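Local coordinates for mandelate racemase / muconate lactonizing enzyme, C-terminal domain protein (PDB 4JHM) that is of unknown function but has the two-domain build of the enolase superfamily, a capping domain packed on a modified TIM barrel, at residues P151-C156 and I164-Y169; L305-N310 and F323-P328; W220-V225 and E297-G302; P25-Q30 and A198-P203. All blocks are in the same frame, centred on the assembly; numbering follows the deposited sequence.

Contact 1: residues P151-C156 and I164-Y169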
# COMPACT_ATOMS: atom_id res chain seq x y z
N PRO A 151 -43.38 -21.66 -14.05
CA PRO A 151 -43.51 -22.70 -15.07
C PRO A 151 -42.19 -22.92 -15.82
O PRO A 151 -41.75 -24.05 -15.96
CB PRO A 151 -44.57 -22.13 -16.02
CG PRO A 151 -45.38 -21.22 -15.17
CD PRO A 151 -44.42 -20.63 -14.17
N TYR A 152 -41.58 -21.83 -16.27
CA TYR A 152 -40.32 -21.92 -17.00
C TYR A 152 -39.26 -22.66 -16.19
O TYR A 152 -38.57 -23.53 -16.71
CB TYR A 152 -39.82 -20.52 -17.36
CG TYR A 152 -38.46 -20.53 -18.02
CD1 TYR A 152 -37.30 -20.48 -17.26
CD2 TYR A 152 -38.33 -20.61 -19.39
CE1 TYR A 152 -36.05 -20.49 -17.85
CE2 TYR A 152 -37.09 -20.63 -20.00
CZ TYR A 152 -35.95 -20.57 -19.22
OH TYR A 152 -34.71 -20.59 -19.81
N ILE A 153 -39.14 -22.31 -14.91
CA ILE A 153 -38.16 -22.97 -14.05
C ILE A 153 -38.52 -24.44 -13.87
O ILE A 153 -37.63 -25.29 -13.73
CB ILE A 153 -38.05 -22.27 -12.68
CG1 ILE A 153 -37.41 -20.89 -12.85
CG2 ILE A 153 -37.23 -23.12 -11.72
CD1 ILE A 153 -37.48 -20.03 -11.60
N ASP A 154 -39.81 -24.75 -13.88
CA ASP A 154 -40.26 -26.13 -13.73
C ASP A 154 -39.88 -27.00 -14.94
O ASP A 154 -39.56 -28.17 -14.78
CB ASP A 154 -41.77 -26.18 -13.46
CG ASP A 154 -42.13 -25.74 -12.05
OD1 ASP A 154 -41.21 -25.58 -11.21
OD2 ASP A 154 -43.33 -25.56 -11.77
N ASP A 155 -39.91 -26.42 -16.13
CA ASP A 155 -39.37 -27.09 -17.32
C ASP A 155 -37.88 -27.32 -17.14
O ASP A 155 -37.40 -28.44 -17.22
CB ASP A 155 -39.59 -26.26 -18.58
CG ASP A 155 -41.02 -26.22 -19.03
OD1 ASP A 155 -41.78 -27.15 -18.68
OD2 ASP A 155 -41.39 -25.27 -19.74
N CYS A 156 -37.15 -26.23 -16.91
CA CYS A 156 -35.70 -26.30 -16.77
C CYS A 156 -35.32 -27.52 -15.95
O CYS A 156 -34.41 -28.26 -16.31
CB CYS A 156 -35.16 -25.03 -16.11
SG CYS A 156 -35.28 -23.54 -17.12
N ILE A 164 -29.64 -22.43 -12.94
CA ILE A 164 -30.37 -21.43 -13.69
C ILE A 164 -29.85 -20.03 -13.40
O ILE A 164 -29.80 -19.61 -12.24
CB ILE A 164 -31.87 -21.48 -13.35
CG1 ILE A 164 -32.44 -22.86 -13.69
CG2 ILE A 164 -32.61 -20.38 -14.08
CD1 ILE A 164 -33.91 -23.01 -13.36
N LYS A 165 -29.46 -19.31 -14.45
CA LYS A 165 -29.13 -17.90 -14.30
C LYS A 165 -30.31 -17.07 -14.78
O LYS A 165 -30.57 -16.98 -15.97
CB LYS A 165 -27.87 -17.51 -15.09
CG LYS A 165 -27.60 -16.01 -15.04
CD LYS A 165 -26.30 -15.62 -15.71
CE LYS A 165 -26.44 -15.52 -17.22
NZ LYS A 165 -25.12 -15.32 -17.88
N LEU A 166 -31.00 -16.47 -13.82
CA LEU A 166 -32.15 -15.64 -14.12
C LEU A 166 -31.70 -14.33 -14.73
O LEU A 166 -30.83 -13.67 -14.20
CB LEU A 166 -32.92 -15.33 -12.84
CG LEU A 166 -33.34 -16.52 -11.98
CD1 LEU A 166 -33.67 -16.04 -10.57
CD2 LEU A 166 -34.52 -17.22 -12.61
N HIS A 167 -32.29 -13.95 -15.86
CA HIS A 167 -32.23 -12.56 -16.29
C HIS A 167 -33.44 -11.88 -15.68
O HIS A 167 -34.53 -12.45 -15.64
CB HIS A 167 -32.20 -12.42 -17.81
CG HIS A 167 -30.85 -12.64 -18.40
ND1 HIS A 167 -30.52 -13.75 -19.14
CD2 HIS A 167 -29.72 -11.89 -18.33
CE1 HIS A 167 -29.26 -13.68 -19.52
NE2 HIS A 167 -28.75 -12.56 -19.04
N CYS A 168 -33.23 -10.67 -15.18
CA CYS A 168 -34.24 -10.01 -14.36
C CYS A 168 -34.57 -8.61 -14.86
O CYS A 168 -34.12 -8.19 -15.93
CB CYS A 168 -33.77 -9.95 -12.91
SG CYS A 168 -32.25 -9.02 -12.67
N TYR A 169 -35.36 -7.89 -14.07
CA TYR A 169 -35.79 -6.56 -14.42
C TYR A 169 -34.64 -5.56 -14.33
O TYR A 169 -34.67 -4.51 -14.96
CB TYR A 169 -36.95 -6.14 -13.51
CG TYR A 169 -38.07 -7.16 -13.49
CD1 TYR A 169 -39.05 -7.16 -14.47
CD2 TYR A 169 -38.14 -8.13 -12.49
CE1 TYR A 169 -40.07 -8.09 -14.46
CE2 TYR A 169 -39.17 -9.06 -12.48
CZ TYR A 169 -40.13 -9.04 -13.47
OH TYR A 169 -41.15 -9.96 -13.47
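I164 reaches from strand 163-167 into the groove between I153 and C156 of helix 149-159. Its CB points at the helix and carries two branches. The CG1 branch lies opposite the carbonyl carbon (chi1 -61°) and heads for the helix. The chain then runs on straight (chi2 179°), which puts CD1 at the far end of the reach. This methyl does nearly all the work. I164 CD1 lies 3.6 Å from C156 CB and 4.0 Å from C156 SG. I164 CD1 is also 3.7 Å from I153 CG2, at about a right angle to the direction of C156 CB. I153 CG1 comes next, 4.1 Å from I164 CD1. The methyl thus sits in a corner formed by two helix residues a turn apart.

A second, looser touch lies one step on along the same face of the strand. There L166 CD2 meets I153 CD1 at 4.2 Å. No hydrogen bond joins the two segments, and the whole join is buried and apolar. I153 also packs on Y186 of helix 172-186, and C156 on A138 of strand 133-139.

K165, between I164 and L166, turns to the opposite side of the strand, where its NZ forms salt bridges with E222 and E324. Helix and strand run nearly antiparallel, at 157°, with their axes 10.8 Å apart. Strand 133-139, helix 149-159 and strand 163-167 form a beta-alpha-beta crossover, the repeating unit of the TIM barrel: the helix packs on the outside and K165 points to the interior.

Contact 2: residues L305-N310 and F323-P328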
# COMPACT_ATOMS: atom_id res chain seq x y z
N LEU A 305 -22.67 -21.35 -33.35
CA LEU A 305 -21.27 -21.03 -33.61
C LEU A 305 -20.65 -20.30 -32.42
O LEU A 305 -19.55 -20.64 -31.97
CB LEU A 305 -21.12 -20.20 -34.88
CG LEU A 305 -20.84 -21.01 -36.13
CD1 LEU A 305 -20.95 -20.14 -37.37
CD2 LEU A 305 -19.46 -21.66 -36.04
N THR A 306 -21.35 -19.29 -31.92
CA THR A 306 -20.91 -18.60 -30.71
C THR A 306 -20.85 -19.59 -29.55
O THR A 306 -19.92 -19.56 -28.75
CB THR A 306 -21.87 -17.46 -30.33
OG1 THR A 306 -21.67 -16.34 -31.20
CG2 THR A 306 -21.63 -17.02 -28.90
N GLN A 307 -21.84 -20.48 -29.48
CA GLN A 307 -21.90 -21.46 -28.41
C GLN A 307 -20.70 -22.40 -28.48
O GLN A 307 -20.05 -22.65 -27.47
CB GLN A 307 -23.19 -22.28 -28.51
CG GLN A 307 -24.46 -21.47 -28.31
CD GLN A 307 -25.72 -22.29 -28.48
OE1 GLN A 307 -25.77 -23.45 -28.05
NE2 GLN A 307 -26.73 -21.71 -29.10
N ALA A 308 -20.41 -22.91 -29.67
CA ALA A 308 -19.37 -23.92 -29.85
C ALA A 308 -17.97 -23.38 -29.58
O ALA A 308 -17.16 -24.02 -28.90
CB ALA A 308 -19.44 -24.51 -31.26
N ALA A 309 -17.69 -22.19 -30.11
CA ALA A 309 -16.38 -21.55 -29.96
C ALA A 309 -15.95 -21.51 -28.50
O ALA A 309 -14.81 -21.86 -28.18
CB ALA A 309 -16.42 -20.14 -30.53
N ASN A 310 -16.86 -21.09 -27.63
CA ASN A 310 -16.60 -21.02 -26.20
C ASN A 310 -16.57 -22.40 -25.57
O ASN A 310 -15.69 -22.71 -24.76
CB ASN A 310 -17.66 -20.16 -25.52
CG ASN A 310 -17.67 -18.72 -26.01
OD1 ASN A 310 -16.80 -17.92 -25.64
ND2 ASN A 310 -18.65 -18.37 -26.82
N PHE A 323 -21.37 -24.07 -18.88
CA PHE A 323 -21.56 -23.61 -20.25
C PHE A 323 -22.91 -22.93 -20.28
O PHE A 323 -23.92 -23.54 -19.94
CB PHE A 323 -21.54 -24.80 -21.21
CG PHE A 323 -22.17 -24.52 -22.54
CD1 PHE A 323 -23.52 -24.72 -22.74
CD2 PHE A 323 -21.40 -24.07 -23.60
CE1 PHE A 323 -24.11 -24.47 -23.98
CE2 PHE A 323 -21.98 -23.81 -24.84
CZ PHE A 323 -23.33 -24.01 -25.02
N GLU A 324 -22.92 -21.66 -20.67
CA GLU A 324 -24.16 -20.90 -20.73
C GLU A 324 -25.04 -21.43 -21.86
O GLU A 324 -24.66 -21.40 -23.03
CB GLU A 324 -23.86 -19.42 -20.94
CG GLU A 324 -25.09 -18.53 -21.00
CD GLU A 324 -24.77 -17.06 -20.90
OE1 GLU A 324 -25.65 -16.30 -20.47
OE2 GLU A 324 -23.63 -16.66 -21.24
N GLN A 325 -26.21 -21.94 -21.49
CA GLN A 325 -27.15 -22.46 -22.47
C GLN A 325 -28.47 -21.71 -22.37
O GLN A 325 -29.24 -21.92 -21.43
CB GLN A 325 -27.40 -23.95 -22.23
CG GLN A 325 -28.44 -24.56 -23.16
CD GLN A 325 -27.88 -24.84 -24.54
OE1 GLN A 325 -28.13 -24.08 -25.48
NE2 GLN A 325 -27.11 -25.91 -24.66
N PHE A 326 -28.73 -20.84 -23.34
CA PHE A 326 -30.00 -20.15 -23.39
C PHE A 326 -31.10 -21.15 -23.74
O PHE A 326 -30.95 -21.96 -24.66
CB PHE A 326 -29.98 -19.01 -24.41
CG PHE A 326 -31.26 -18.24 -24.44
CD1 PHE A 326 -31.45 -17.15 -23.61
CD2 PHE A 326 -32.29 -18.62 -25.29
CE1 PHE A 326 -32.64 -16.44 -23.63
CE2 PHE A 326 -33.48 -17.92 -25.32
CZ PHE A 326 -33.66 -16.82 -24.49
N TYR A 327 -32.20 -21.09 -23.00
CA TYR A 327 -33.30 -22.03 -23.15
C TYR A 327 -34.58 -21.20 -23.25
O TYR A 327 -34.81 -20.34 -22.39
CB TYR A 327 -33.32 -22.97 -21.93
CG TYR A 327 -34.25 -24.16 -22.04
CD1 TYR A 327 -34.13 -25.06 -23.09
CD2 TYR A 327 -35.22 -24.39 -21.08
CE1 TYR A 327 -34.97 -26.15 -23.19
CE2 TYR A 327 -36.07 -25.48 -21.17
CZ TYR A 327 -35.94 -26.36 -22.22
OH TYR A 327 -36.78 -27.44 -22.32
N PRO A 328 -35.40 -21.43 -24.29
CA PRO A 328 -35.33 -22.44 -25.35
C PRO A 328 -34.13 -22.28 -26.29
O PRO A 328 -33.44 -21.27 -26.24
CB PRO A 328 -36.63 -22.23 -26.14
CG PRO A 328 -37.48 -21.32 -25.32
CD PRO A 328 -36.53 -20.50 -24.50
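F323 turns the edge of its ring to Q307 on helix 304-316. This is the close-packed part of the contact. Ring atom CE2 lies 3.5 Å from Q307 O, which sits in the ring plane. The neighbouring CZ is 3.9 Å from Q307 CB. CG of F323 lies opposite its backbone N (chi1 161°), and this swings the ring toward the helix. The Q307 side chain then passes CZ at a slant, its amide plane 51° from the ring.

Beyond the ring the fit is thinner. Q307 OE1 and Q325 OE1 approach to 3.5 Å, with their amides almost perpendicular, at 84°. Two carbonyl oxygens give no hydrogen bond here. Each amide is held from outside by its nitrogen: Q307 NE2 donates to G302 O, and Q325 NE2 to I340 O. Past Q325 the strand leaves the helix. Y327 is partly exposed, and P328, which follows a cis peptide bond, is at the surface.

Back on the helix, N310 ND2 bonds to T306 O at 2.6 Å and also to D272 OD1, while N310 OD1 accepts from A273 N. F323 and Q325 pair in parallel with strand 133-139. Helix 304-316 lies against F323 and Q325 of strand 323-326, through Q307, with helix 279-291 beside A309 and N310. On another side, L305 touches strand 50-58 of the antiparallel sheet.

Contact 3: residues W220-V225 and E297-G302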
# COMPACT_ATOMS: atom_id res chain seq x y z
N TRP A 220 -23.78 -17.10 -8.18
CA TRP A 220 -23.03 -15.88 -8.44
C TRP A 220 -23.90 -14.69 -8.87
O TRP A 220 -24.97 -14.87 -9.44
CB TRP A 220 -21.91 -16.12 -9.47
CG TRP A 220 -22.32 -16.16 -10.91
CD1 TRP A 220 -23.02 -15.21 -11.60
CD2 TRP A 220 -22.00 -17.18 -11.86
NE1 TRP A 220 -23.18 -15.59 -12.91
CE2 TRP A 220 -22.56 -16.80 -13.09
CE3 TRP A 220 -21.31 -18.39 -11.78
CZ2 TRP A 220 -22.44 -17.58 -14.24
CZ3 TRP A 220 -21.19 -19.17 -12.91
CH2 TRP A 220 -21.75 -18.76 -14.13
N LEU A 221 -23.42 -13.49 -8.55
CA LEU A 221 -24.03 -12.26 -8.99
C LEU A 221 -23.22 -11.71 -10.16
O LEU A 221 -22.06 -11.35 -10.00
CB LEU A 221 -24.06 -11.22 -7.86
CG LEU A 221 -24.48 -9.80 -8.26
CD1 LEU A 221 -25.80 -9.83 -9.03
CD2 LEU A 221 -24.59 -8.88 -7.06
N GLU A 222 -23.84 -11.65 -11.33
CA GLU A 222 -23.15 -11.22 -12.53
C GLU A 222 -23.48 -9.77 -12.87
O GLU A 222 -24.65 -9.40 -12.93
CB GLU A 222 -23.51 -12.15 -13.70
CG GLU A 222 -23.17 -11.60 -15.08
CD GLU A 222 -23.45 -12.58 -16.20
OE1 GLU A 222 -23.30 -13.80 -15.98
OE2 GLU A 222 -23.81 -12.12 -17.31
N ALA A 223 -22.45 -8.97 -13.10
CA ALA A 223 -22.65 -7.59 -13.55
C ALA A 223 -23.50 -6.79 -12.57
O ALA A 223 -24.58 -6.32 -12.93
CB ALA A 223 -23.29 -7.59 -14.93
N PRO A 224 -23.04 -6.65 -11.32
CA PRO A 224 -23.79 -5.91 -10.32
C PRO A 224 -23.93 -4.44 -10.71
O PRO A 224 -25.03 -3.90 -10.65
CB PRO A 224 -22.95 -6.06 -9.05
CG PRO A 224 -21.58 -6.45 -9.51
CD PRO A 224 -21.78 -7.21 -10.79
N VAL A 225 -22.83 -3.83 -11.11
CA VAL A 225 -22.82 -2.43 -11.55
C VAL A 225 -21.95 -2.27 -12.80
O VAL A 225 -21.52 -3.26 -13.41
CB VAL A 225 -22.31 -1.51 -10.43
CG1 VAL A 225 -23.31 -1.46 -9.29
CG2 VAL A 225 -20.96 -1.97 -9.91
N GLU A 297 -15.70 -18.28 -16.38
CA GLU A 297 -17.05 -18.68 -16.75
C GLU A 297 -17.43 -18.04 -18.08
O GLU A 297 -17.64 -16.83 -18.16
CB GLU A 297 -18.05 -18.27 -15.66
CG GLU A 297 -17.74 -18.89 -14.31
CD GLU A 297 -17.62 -20.40 -14.35
OE1 GLU A 297 -18.37 -21.03 -15.13
OE2 GLU A 297 -16.79 -20.97 -13.60
N ILE A 298 -17.50 -18.86 -19.12
CA ILE A 298 -17.70 -18.37 -20.48
C ILE A 298 -19.07 -17.75 -20.68
O ILE A 298 -20.08 -18.21 -20.13
CB ILE A 298 -17.55 -19.49 -21.54
CG1 ILE A 298 -18.42 -20.70 -21.18
CG2 ILE A 298 -16.09 -19.91 -21.67
CD1 ILE A 298 -18.39 -21.81 -22.21
N GLN A 299 -19.10 -16.68 -21.46
CA GLN A 299 -20.33 -16.13 -21.94
C GLN A 299 -20.61 -16.78 -23.29
O GLN A 299 -20.18 -16.28 -24.33
CB GLN A 299 -20.21 -14.62 -22.08
CG GLN A 299 -21.35 -13.98 -22.84
CD GLN A 299 -21.66 -12.59 -22.32
OE1 GLN A 299 -21.57 -11.61 -23.06
NE2 GLN A 299 -22.01 -12.50 -21.05
N SER A 300 -21.30 -17.91 -23.26
CA SER A 300 -21.56 -18.67 -24.48
C SER A 300 -22.99 -18.49 -24.96
O SER A 300 -23.48 -19.26 -25.77
CB SER A 300 -21.30 -20.16 -24.24
OG SER A 300 -22.34 -20.75 -23.47
N MSE A 301 -23.67 -17.46 -24.47
CA MSE A 301 -25.02 -17.14 -24.91
C MSE A 301 -24.99 -16.61 -26.32
O MSE A 301 -24.33 -15.62 -26.59
CB MSE A 301 -25.64 -16.11 -23.98
CG MSE A 301 -26.43 -15.05 -24.75
SE MSE A 301 -28.27 -14.99 -24.05
CE MSE A 301 -28.17 -13.27 -23.09
N GLY A 302 -25.69 -17.28 -27.22
CA GLY A 302 -25.74 -16.86 -28.62
C GLY A 302 -26.06 -18.00 -29.56
O GLY A 302 -26.63 -19.01 -29.16
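W220 and E297 meet at the outer rim of the indole's six-membered ring. CZ3 of W220 is 3.7 Å from E297 CG, and CH2 of W220 is 4.0 Å from E297 CB. The approach is oblique. E297 bends at chi2 (-54°), which folds its carboxylate back along the indole, the two planes 38° apart. The CD of E297 then lies 4.0 Å from W220 CZ3. This is van der Waals packing, with the aliphatic part of the glutamate against the ring.

The other pair is wider. E222 OE2 and Q299 NE2 stand 4.2 Å apart, with no hydrogen bond between them. E222 is fully stretched and crosses Q299 at about a right angle.

Further bonds hold these groups in position. Both carboxylate oxygens of E297 accept from backbone nitrogens, OE1 from F322 and OE2 from N321, and this fixes its rotation. E222 OE1 forms a salt bridge with K165 and a long, weak ion pair with R270. Q299 OE1 accepts from N249, and its NE2 gives a weak bond to H247 O. W220 packs on R270 and E243.

The nearest CA atoms of the two segments, those of E222 and E297, are 10.5 Å apart, so side chains alone span the gap. Strand 220-222 lies between parallel strands 192-196 and 243-245. The contact spans the inside of the barrel, from strand 220-222 to the segment before helix 304-316. E222, at the C-terminal end of its strand, lies on the side where enolase-superfamily barrels have their active site.

Contact 4: residues P25-Q30 and A198-P203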
# COMPACT_ATOMS: atom_id res chain seq x y z
N PRO A 25 -35.09 -8.85 -24.54
CA PRO A 25 -34.47 -7.73 -23.85
C PRO A 25 -34.18 -8.07 -22.38
O PRO A 25 -35.04 -8.62 -21.70
CB PRO A 25 -35.54 -6.64 -23.95
CG PRO A 25 -36.84 -7.37 -24.09
CD PRO A 25 -36.56 -8.80 -24.45
N TRP A 26 -32.98 -7.73 -21.92
CA TRP A 26 -32.58 -8.03 -20.54
C TRP A 26 -32.60 -6.79 -19.63
O TRP A 26 -32.03 -6.81 -18.54
CB TRP A 26 -31.21 -8.72 -20.48
CG TRP A 26 -30.36 -8.61 -21.72
CD1 TRP A 26 -30.38 -9.46 -22.80
CD2 TRP A 26 -29.34 -7.64 -22.00
NE1 TRP A 26 -29.46 -9.06 -23.73
CE2 TRP A 26 -28.81 -7.94 -23.27
CE3 TRP A 26 -28.84 -6.53 -21.31
CZ2 TRP A 26 -27.80 -7.18 -23.86
CZ3 TRP A 26 -27.84 -5.77 -21.90
CH2 TRP A 26 -27.32 -6.10 -23.16
N ALA A 27 -33.26 -5.73 -20.08
CA ALA A 27 -33.45 -4.54 -19.26
C ALA A 27 -34.93 -4.21 -19.19
O ALA A 27 -35.68 -4.52 -20.12
CB ALA A 27 -32.67 -3.37 -19.84
N ASP A 28 -35.36 -3.60 -18.10
CA ASP A 28 -36.79 -3.33 -17.90
C ASP A 28 -37.25 -2.12 -18.69
O ASP A 28 -36.84 -0.99 -18.42
CB ASP A 28 -37.09 -3.12 -16.42
CG ASP A 28 -38.57 -3.25 -16.11
OD1 ASP A 28 -39.29 -3.90 -16.89
OD2 ASP A 28 -39.00 -2.70 -15.08
N ASN A 29 -38.11 -2.37 -19.67
CA ASN A 29 -38.71 -1.31 -20.50
C ASN A 29 -37.72 -0.62 -21.44
O ASN A 29 -38.01 0.45 -21.98
CB ASN A 29 -39.44 -0.29 -19.62
CG ASN A 29 -40.67 -0.87 -18.96
OD1 ASN A 29 -40.63 -1.27 -17.79
ND2 ASN A 29 -41.77 -0.94 -19.70
N GLN A 30 -36.55 -1.24 -21.64
CA GLN A 30 -35.67 -0.85 -22.74
C GLN A 30 -36.17 -1.59 -23.96
O GLN A 30 -36.55 -2.75 -23.87
CB GLN A 30 -34.21 -1.20 -22.46
CG GLN A 30 -33.40 -0.08 -21.81
CD GLN A 30 -33.49 -0.08 -20.30
OE1 GLN A 30 -32.56 0.35 -19.61
NE2 GLN A 30 -34.60 -0.57 -19.76
N ALA A 198 -27.05 -6.87 -15.24
CA ALA A 198 -26.60 -6.07 -16.37
C ALA A 198 -26.02 -4.71 -16.00
O ALA A 198 -26.13 -3.75 -16.77
CB ALA A 198 -27.74 -5.89 -17.36
N GLY A 199 -25.41 -4.61 -14.83
CA GLY A 199 -24.69 -3.41 -14.44
C GLY A 199 -25.53 -2.21 -14.05
O GLY A 199 -25.00 -1.13 -13.83
N PHE A 200 -26.84 -2.39 -13.95
CA PHE A 200 -27.72 -1.24 -13.72
C PHE A 200 -28.04 -0.91 -12.26
O PHE A 200 -28.67 0.10 -12.00
CB PHE A 200 -29.02 -1.39 -14.53
CG PHE A 200 -28.81 -1.37 -16.02
CD1 PHE A 200 -27.70 -0.73 -16.58
CD2 PHE A 200 -29.73 -1.96 -16.87
CE1 PHE A 200 -27.50 -0.71 -17.95
CE2 PHE A 200 -29.54 -1.93 -18.25
CZ PHE A 200 -28.43 -1.31 -18.78
N TYR A 201 -27.61 -1.74 -11.32
CA TYR A 201 -27.84 -1.45 -9.90
C TYR A 201 -26.96 -0.32 -9.38
O TYR A 201 -26.00 0.09 -10.04
CB TYR A 201 -27.57 -2.69 -9.04
CG TYR A 201 -28.70 -3.68 -8.93
CD1 TYR A 201 -29.71 -3.74 -9.88
CD2 TYR A 201 -28.72 -4.61 -7.90
CE1 TYR A 201 -30.73 -4.67 -9.78
CE2 TYR A 201 -29.73 -5.54 -7.80
CZ TYR A 201 -30.73 -5.57 -8.74
OH TYR A 201 -31.73 -6.51 -8.63
N THR A 202 -27.29 0.17 -8.19
CA THR A 202 -26.46 1.14 -7.49
C THR A 202 -25.59 0.40 -6.49
O THR A 202 -26.03 -0.58 -5.89
CB THR A 202 -27.32 2.14 -6.71
OG1 THR A 202 -27.87 1.50 -5.55
CG2 THR A 202 -28.44 2.66 -7.58
N PRO A 203 -24.35 0.86 -6.29
CA PRO A 203 -23.45 0.24 -5.32
C PRO A 203 -24.16 -0.28 -4.07
O PRO A 203 -23.92 -1.41 -3.65
CB PRO A 203 -22.49 1.37 -4.98
CG PRO A 203 -22.39 2.15 -6.25
CD PRO A 203 -23.70 1.98 -6.99
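W26 comes first, its ring atom CE3 4.1 Å from A198 CB. The methyl approaches the indole obliquely, and the touch is light. The indole has other support: NE1 is hydrogen-bonded to Y35 OH, and W26 also packs on C96 of a second subunit.

A27 follows, with its CB pointing at the other segment. A27 CB meets F200 CE2 at 3.8 Å and lies at the ring edge, in its plane. The F200 ring has a different neighbour over one face, its own segment's A198 O, 3.4 Å above the plane and shifted toward the rim.

The P25-Q30 segment belongs to the loop between strands 8-16 and 34-44. In the enolase superfamily this loop of the capping domain typically folds over the C-terminal end of the barrel. Here it meets the turn after strand 192-196, just before T202 caps helix 203-215 by bonding Q205 N.

D28 then turns from the barrel turn and forms a salt bridge through OD2 with K174 of helix 172-186.

Q30 comes back toward F200. Its chain bends at chi2 (88°), bringing Q30 OE1 to 4.0 Å from F200 CE2. Amide and ring planes are only 7° apart, yet OE1 comes to the ring obliquely and the two side chains run past each other in opposite directions. Q30 also packs against R95 of the second subunit.

Overall arrangement
Along the chain contact 4 opens first, and contact 1 lies inside the long loop it closes. Contacts 3 and 2 follow in turn. Contacts 1, 2 and 3 all reach the barrel sheet, with centres about 12 to 16 Å apart. K165 of contact 1 ties them together through salt bridges to E324 of contact 2 and E222 of contact 3. Contacts 2 and 3 also touch where S300 packs on F323 and E324. Contact 4 lies at the mouth of the barrel, about 13 Å from contact 3 between centres, and probably joins it by a bond from G199 N to A223 O. Wall, interior and capping loop thus form one connected structure.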